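Local coordinates for Svp1-like protein 2 (Kluyveromyces lactis, PDB 4V16) that probably binds phosphatidylinositol 3,5-bisphosphate through its beta-propeller and so associates with membranes, as a PROPPIN of the protein transport machinery, at residues A[17-22]-A[57-62]; A[24-29]-A[285-290]; A[279-284]-A[296-301]. One frame throughout, in Å; residues are numbered along the deposited sequence.

In the fold
All three contacts lie in one region of the propeller, where the first four-stranded blade (19-52) has the second blade (59-93) on one flank and the last blade (285-327) on the other. Contact 1 and contact 2 both run between blades and share the first of them: contact 1 sets its innermost strand beside that of the second blade through charged side chains at the surface, while contact 2 sets its first turn against strand 285-288 in a buried setting. Contact 3 stays within the last blade, folding the loop before strand 285-288 onto the end of strand 293-298. It is partly buried, with a cysteine on a tryptophan face in one part and polar bonds from the loop to N300 and R301 in another.

Contact 1: residues A[17-22]-A[57-62]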
# COMPACT_ATOMS: atom_id res chain seq x y z
N ILE A 17 -4.14 17.30 -2.69
CA ILE A 17 -4.36 16.00 -2.07
C ILE A 17 -3.51 15.88 -0.81
O ILE A 17 -2.28 15.94 -0.86
CB ILE A 17 -4.04 14.85 -3.04
CG1 ILE A 17 -5.16 14.72 -4.07
CG2 ILE A 17 -3.86 13.53 -2.29
CD1 ILE A 17 -4.93 13.67 -5.15
N VAL A 18 -4.18 15.71 0.33
CA VAL A 18 -3.51 15.56 1.62
C VAL A 18 -3.01 14.13 1.78
O VAL A 18 -1.84 13.91 2.11
CB VAL A 18 -4.46 15.91 2.78
CG1 VAL A 18 -3.82 15.61 4.13
CG2 VAL A 18 -4.87 17.38 2.70
N ASP A 19 -3.90 13.17 1.57
CA ASP A 19 -3.53 11.76 1.59
C ASP A 19 -4.37 11.00 0.57
O ASP A 19 -5.45 11.44 0.19
CB ASP A 19 -3.72 11.17 2.99
CG ASP A 19 -3.07 9.80 3.13
OD1 ASP A 19 -1.93 9.62 2.65
OD2 ASP A 19 -3.70 8.89 3.72
N TYR A 20 -3.85 9.85 0.14
CA TYR A 20 -4.55 9.01 -0.82
C TYR A 20 -4.15 7.55 -0.61
O TYR A 20 -3.03 7.28 -0.18
CB TYR A 20 -4.25 9.45 -2.25
CG TYR A 20 -2.82 9.24 -2.67
CD1 TYR A 20 -1.79 9.96 -2.08
CD2 TYR A 20 -2.49 8.34 -3.68
CE1 TYR A 20 -0.47 9.78 -2.46
CE2 TYR A 20 -1.17 8.16 -4.07
CZ TYR A 20 -0.17 8.88 -3.45
OH TYR A 20 1.14 8.70 -3.83
N GLU A 21 -5.05 6.63 -0.91
CA GLU A 21 -4.78 5.21 -0.75
C GLU A 21 -5.82 4.37 -1.47
O GLU A 21 -6.97 4.79 -1.63
CB GLU A 21 -4.73 4.85 0.74
CG GLU A 21 -4.29 3.42 1.03
CD GLU A 21 -2.90 3.12 0.50
OE1 GLU A 21 -1.91 3.38 1.23
OE2 GLU A 21 -2.79 2.62 -0.64
N PHE A 22 -5.43 3.18 -1.91
CA PHE A 22 -6.36 2.25 -2.54
C PHE A 22 -7.01 1.36 -1.48
O PHE A 22 -6.55 1.29 -0.35
CB PHE A 22 -5.65 1.37 -3.57
CG PHE A 22 -5.01 2.14 -4.69
CD1 PHE A 22 -5.78 2.78 -5.64
CD2 PHE A 22 -3.63 2.22 -4.79
CE1 PHE A 22 -5.19 3.49 -6.67
CE2 PHE A 22 -3.03 2.92 -5.82
CZ PHE A 22 -3.81 3.56 -6.76
N GLY A 57 -7.05 13.89 7.94
CA GLY A 57 -5.66 13.57 7.64
C GLY A 57 -5.53 12.31 6.80
O GLY A 57 -6.08 12.24 5.70
N THR A 58 -4.82 11.32 7.32
CA THR A 58 -4.69 10.04 6.62
C THR A 58 -6.05 9.35 6.62
O THR A 58 -6.78 9.40 7.61
CB THR A 58 -3.64 9.10 7.28
OG1 THR A 58 -4.25 8.44 8.40
CG2 THR A 58 -2.40 9.87 7.75
N ILE A 59 -6.40 8.72 5.50
CA ILE A 59 -7.73 8.15 5.33
C ILE A 59 -7.65 6.79 4.65
O ILE A 59 -6.89 6.60 3.69
CB ILE A 59 -8.64 9.09 4.52
CG1 ILE A 59 -10.06 8.52 4.45
CG2 ILE A 59 -8.07 9.33 3.12
CD1 ILE A 59 -11.09 9.53 4.02
N ARG A 60 -8.43 5.84 5.16
CA ARG A 60 -8.45 4.49 4.63
C ARG A 60 -9.88 4.04 4.40
O ARG A 60 -10.83 4.67 4.86
CB ARG A 60 -7.75 3.52 5.58
CG ARG A 60 -6.26 3.77 5.74
CD ARG A 60 -5.50 3.46 4.46
NE ARG A 60 -4.07 3.68 4.61
CZ ARG A 60 -3.47 4.85 4.44
NH1 ARG A 60 -4.17 5.93 4.11
NH2 ARG A 60 -2.16 4.95 4.61
N MET A 61 -10.02 2.92 3.70
CA MET A 61 -11.32 2.43 3.25
C MET A 61 -11.38 0.92 3.41
O MET A 61 -10.40 0.22 3.17
CB MET A 61 -11.54 2.84 1.80
CG MET A 61 -12.87 2.44 1.21
SD MET A 61 -12.96 2.91 -0.53
CE MET A 61 -14.65 2.46 -0.92
N LEU A 62 -12.54 0.41 3.81
CA LEU A 62 -12.73 -1.03 3.99
C LEU A 62 -13.43 -1.65 2.79
O LEU A 62 -14.66 -1.60 2.68
CB LEU A 62 -13.54 -1.31 5.26
CG LEU A 62 -13.81 -2.79 5.56
CD1 LEU A 62 -12.51 -3.60 5.61
CD2 LEU A 62 -14.57 -2.94 6.87
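D19 and E21 both point from strand 19-22 toward strand 59-61, with CG anti to the backbone N (chi1 -168° and -173°); the R60 chain bends at chi2, bringing its CD to 3.6 Å from E21 CG. D19 OD2 does the gripping. Its syn lone pair takes R60 NH1 at 3.0 Å, in the guanidinium plane, and its anti lone pair takes the backbone I59 N at 3.2 Å. R60 NH1 also donates to I59 O at 2.8 Å, closing back on its own strand from above that carbonyl's plane. E21 works differently: its CG lies over one face of the guanidinium, 3.5 Å above the plane and toward the rim, and OE1 stands 3.7 Å from R60 NH2, well out of the plane. That long salt bridge is charge attraction alone; OE1 has a stronger partner in K285 of the last blade, and OE2 turns back to F22 N. The innermost strands of the first two blades are thus joined by side chains of D19, E21 and R60, D19 also binding the backbone of I59, beside a classic bulge where V18 and D19 both face S32. One arginine between two carboxylates would be expected to favour the ionised state of all three groups.

Contact 2: residues A[24-29]-A[285-290]; sequences QDQSCL and KIAWIS
The turn from strand 19-22 into strand 28-32, at the inner side of the first propeller blade, meets the innermost strand of the last blade here, and Q26 against A287 and W288 makes nearly all of the contact. D25 OD1 shapes the turn as an Asx turn: it accepts from S27 N at 3.2 Å, which comes from above the carboxylate plane, and from S27 OG at 2.8 Å. Q26, between D25 and S27, has positive phi (69°), and its CB points toward strand 285-288. CG lies beside the backbone N (chi1 -45°) and the extended chain carries CD to 3.9 Å from A287 CA, while Q26 CB sits 4.1 Å from A287 CB. The amide end reaches the strand's polar backbone between I286 O and W288 N; its oxygen and nitrogen are probably interchanged in the model. R231 takes up other groups nearby, its NE bonding to I286 O and its carbonyl to W288 NE1. Strand 293-298 pairs with 285-288 within the last blade, I286 and W288 pack on strand 238-243 of the blade before, and A287 touches F22 of strand 19-22.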
# COMPACT_ATOMS: atom_id res chain seq x y z
N GLN A 24 -8.35 -2.73 -0.57
CA GLN A 24 -7.59 -3.97 -0.52
C GLN A 24 -7.45 -4.64 -1.90
O GLN A 24 -6.41 -5.21 -2.21
CB GLN A 24 -8.25 -4.95 0.46
CG GLN A 24 -8.09 -4.54 1.93
CD GLN A 24 -8.84 -3.26 2.28
OE1 GLN A 24 -9.82 -2.91 1.64
NE2 GLN A 24 -8.35 -2.55 3.30
N ASP A 25 -8.50 -4.56 -2.72
CA ASP A 25 -8.47 -5.13 -4.06
C ASP A 25 -8.07 -4.08 -5.10
O ASP A 25 -7.88 -4.41 -6.28
CB ASP A 25 -9.83 -5.74 -4.43
CG ASP A 25 -10.89 -4.69 -4.70
OD1 ASP A 25 -10.81 -3.58 -4.12
OD2 ASP A 25 -11.80 -4.96 -5.51
N GLN A 26 -7.96 -2.83 -4.66
CA GLN A 26 -7.49 -1.72 -5.50
C GLN A 26 -8.49 -1.34 -6.59
O GLN A 26 -8.10 -0.83 -7.64
CB GLN A 26 -6.15 -2.06 -6.15
CG GLN A 26 -5.16 -2.68 -5.19
CD GLN A 26 -3.78 -2.73 -5.77
OE1 GLN A 26 -2.88 -2.01 -5.34
NE2 GLN A 26 -3.59 -3.58 -6.77
N SER A 27 -9.77 -1.58 -6.33
CA SER A 27 -10.82 -1.16 -7.25
C SER A 27 -11.28 0.26 -6.94
O SER A 27 -11.96 0.89 -7.75
CB SER A 27 -12.01 -2.12 -7.17
OG SER A 27 -12.54 -2.18 -5.86
N CYS A 28 -10.89 0.76 -5.77
CA CYS A 28 -11.27 2.10 -5.33
C CYS A 28 -10.06 2.92 -4.90
O CYS A 28 -9.07 2.38 -4.42
CB CYS A 28 -12.27 2.02 -4.17
SG CYS A 28 -13.93 1.48 -4.65
N LEU A 29 -10.17 4.24 -5.08
CA LEU A 29 -9.18 5.19 -4.61
C LEU A 29 -9.87 6.21 -3.72
O LEU A 29 -10.80 6.90 -4.15
CB LEU A 29 -8.48 5.89 -5.77
CG LEU A 29 -7.55 7.06 -5.42
CD1 LEU A 29 -6.31 6.57 -4.68
CD2 LEU A 29 -7.16 7.83 -6.67
N LYS A 285 1.42 5.82 -6.39
CA LYS A 285 1.00 4.50 -5.93
C LYS A 285 0.45 3.68 -7.09
O LYS A 285 -0.27 4.19 -7.95
CB LYS A 285 -0.05 4.63 -4.82
CG LYS A 285 0.52 5.21 -3.53
CD LYS A 285 -0.47 5.14 -2.38
CE LYS A 285 0.16 5.68 -1.10
NZ LYS A 285 -0.76 5.61 0.07
N ILE A 286 0.82 2.40 -7.10
CA ILE A 286 0.46 1.49 -8.18
C ILE A 286 -0.83 0.75 -7.85
O ILE A 286 -1.11 0.45 -6.68
CB ILE A 286 1.58 0.45 -8.43
CG1 ILE A 286 2.95 1.12 -8.53
CG2 ILE A 286 1.29 -0.33 -9.71
CD1 ILE A 286 4.10 0.16 -8.33
N ALA A 287 -1.62 0.45 -8.87
CA ALA A 287 -2.82 -0.36 -8.71
C ALA A 287 -3.06 -1.22 -9.95
O ALA A 287 -3.15 -0.71 -11.06
CB ALA A 287 -4.02 0.52 -8.45
N TRP A 288 -3.16 -2.53 -9.74
CA TRP A 288 -3.54 -3.45 -10.80
C TRP A 288 -5.05 -3.45 -10.99
O TRP A 288 -5.80 -3.73 -10.06
CB TRP A 288 -3.06 -4.86 -10.49
CG TRP A 288 -1.57 -5.04 -10.54
CD1 TRP A 288 -0.68 -4.75 -9.55
CD2 TRP A 288 -0.81 -5.56 -11.63
NE1 TRP A 288 0.59 -5.05 -9.97
CE2 TRP A 288 0.54 -5.56 -11.24
CE3 TRP A 288 -1.14 -6.03 -12.91
CZ2 TRP A 288 1.56 -6.00 -12.08
CZ3 TRP A 288 -0.13 -6.48 -13.74
CH2 TRP A 288 1.21 -6.46 -13.32
N ILE A 289 -5.49 -3.13 -12.20
CA ILE A 289 -6.92 -3.15 -12.52
C ILE A 289 -7.31 -4.48 -13.14
O ILE A 289 -8.49 -4.79 -13.30
CB ILE A 289 -7.30 -2.00 -13.48
CG1 ILE A 289 -6.47 -2.07 -14.77
CG2 ILE A 289 -7.10 -0.67 -12.79
CD1 ILE A 289 -6.90 -1.09 -15.83
N SER A 290 -6.30 -5.28 -13.49
CA SER A 290 -6.51 -6.63 -14.00
C SER A 290 -5.20 -7.39 -13.91
O SER A 290 -4.24 -6.92 -13.30
CB SER A 290 -7.03 -6.61 -15.43
OG SER A 290 -6.04 -6.13 -16.32

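Contact 3: residues A[279-284]-A[296-301]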
# COMPACT_ATOMS: atom_id res chain seq x y z
N LYS A 279 8.55 18.04 -12.44
CA LYS A 279 9.47 18.33 -11.34
C LYS A 279 8.79 18.17 -9.98
O LYS A 279 9.41 17.68 -9.03
CB LYS A 279 10.03 19.74 -11.48
N GLY A 280 7.53 18.56 -9.90
CA GLY A 280 6.80 18.54 -8.64
C GLY A 280 6.49 17.15 -8.12
O GLY A 280 6.18 16.98 -6.94
N SER A 281 6.56 16.15 -9.00
CA SER A 281 6.23 14.78 -8.62
C SER A 281 7.35 14.13 -7.83
O SER A 281 8.52 14.19 -8.22
CB SER A 281 5.92 13.95 -9.87
OG SER A 281 4.73 14.39 -10.51
N ASN A 282 7.00 13.51 -6.71
CA ASN A 282 7.97 12.80 -5.88
C ASN A 282 7.36 11.58 -5.18
O ASN A 282 7.99 10.97 -4.32
CB ASN A 282 8.58 13.75 -4.85
CG ASN A 282 7.53 14.47 -4.03
OD1 ASN A 282 6.92 13.91 -3.12
ND2 ASN A 282 7.31 15.75 -4.35
N ASP A 283 6.13 11.23 -5.55
CA ASP A 283 5.43 10.11 -4.93
C ASP A 283 4.32 9.61 -5.85
O ASP A 283 3.77 10.38 -6.64
CB ASP A 283 4.84 10.52 -3.57
CG ASP A 283 4.29 9.34 -2.79
OD1 ASP A 283 4.98 8.30 -2.71
OD2 ASP A 283 3.17 9.45 -2.24
N CYS A 284 4.01 8.32 -5.76
CA CYS A 284 2.89 7.75 -6.50
C CYS A 284 2.49 6.42 -5.87
O CYS A 284 3.13 5.96 -4.92
CB CYS A 284 3.26 7.56 -7.97
SG CYS A 284 4.45 6.24 -8.30
N ILE A 296 -1.23 4.03 -12.33
CA ILE A 296 -0.35 4.83 -11.47
C ILE A 296 -1.05 6.14 -11.13
O ILE A 296 -1.37 6.93 -12.02
CB ILE A 296 0.99 5.14 -12.16
CG1 ILE A 296 1.67 3.86 -12.66
CG2 ILE A 296 1.92 5.88 -11.20
CD1 ILE A 296 1.99 2.85 -11.58
N VAL A 297 -1.28 6.37 -9.84
CA VAL A 297 -1.92 7.59 -9.37
C VAL A 297 -0.88 8.61 -8.92
O VAL A 297 -0.03 8.31 -8.09
CB VAL A 297 -2.90 7.31 -8.22
CG1 VAL A 297 -3.39 8.61 -7.59
CG2 VAL A 297 -4.07 6.48 -8.72
N TRP A 298 -0.96 9.82 -9.48
CA TRP A 298 -0.03 10.90 -9.14
C TRP A 298 -0.73 11.94 -8.26
O TRP A 298 -1.59 12.67 -8.75
CB TRP A 298 0.51 11.56 -10.41
CG TRP A 298 1.21 10.61 -11.33
CD1 TRP A 298 0.69 10.00 -12.43
CD2 TRP A 298 2.57 10.16 -11.23
NE1 TRP A 298 1.64 9.20 -13.03
CE2 TRP A 298 2.80 9.28 -12.31
CE3 TRP A 298 3.61 10.41 -10.33
CZ2 TRP A 298 4.03 8.66 -12.52
CZ3 TRP A 298 4.83 9.79 -10.54
CH2 TRP A 298 5.03 8.92 -11.62
N PRO A 299 -0.37 12.01 -6.97
CA PRO A 299 -1.10 12.90 -6.05
C PRO A 299 -0.97 14.39 -6.37
O PRO A 299 -1.99 15.07 -6.47
CB PRO A 299 -0.46 12.59 -4.69
CG PRO A 299 0.88 12.02 -5.00
CD PRO A 299 0.72 11.28 -6.29
N ASN A 300 0.25 14.88 -6.53
CA ASN A 300 0.46 16.31 -6.74
C ASN A 300 -0.16 16.82 -8.05
O ASN A 300 -0.73 17.91 -8.08
CB ASN A 300 1.96 16.64 -6.72
CG ASN A 300 2.56 16.51 -5.32
OD1 ASN A 300 1.87 16.66 -4.32
ND2 ASN A 300 3.86 16.22 -5.27
N ARG A 301 -0.05 16.03 -9.11
CA ARG A 301 -0.60 16.41 -10.41
C ARG A 301 -2.08 16.06 -10.52
O ARG A 301 -2.74 16.43 -11.48
CB ARG A 301 0.17 15.74 -11.54
CG ARG A 301 1.67 15.96 -11.49
CD ARG A 301 2.17 16.78 -12.67
NE ARG A 301 2.12 16.04 -13.93
CZ ARG A 301 2.94 15.04 -14.23
NH1 ARG A 301 3.86 14.62 -13.37
NH2 ARG A 301 2.83 14.43 -15.41
O HOH W 1 2.44 13.80 -8.51
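S281 OG takes a weak hydrogen bond from R301 NH1 at 3.0 Å, at the edge and in the plane of the guanidinium; the R301 chain is bent at chi2 and chi3, and its NH1 meets the serine. A water also joins S281 OG, at 3.1 Å, and weakly accepts from R301 N, giving the serine a second link to the same residue. One residue earlier, G280 O accepts from N300 ND2 at 3.0 Å; the donor stands 36° out of the carbonyl plane, and the bond is bent. Farther along, around C284 and W298, the contact is mostly apolar. C284 CB lies over one face of W298, 4.0 Å from the centroid of its six-membered ring, as a CH-pi contact; C284 SG, oblique to the ring, is set by chi1 (71°) 3.9 Å from I296 CG2. Polar ends here are satisfied from outside: W298 NE1 by D305 OD2, and D283 OD2 by Y20 OH of the first blade. V297 O meets C284 CA in a CA-H...O contact. The loop packs against the end of strand 293-298 and the residues that follow it, with I228 of strand 227-232 against D283 and C284, and L303 of strand 303-312 against W298.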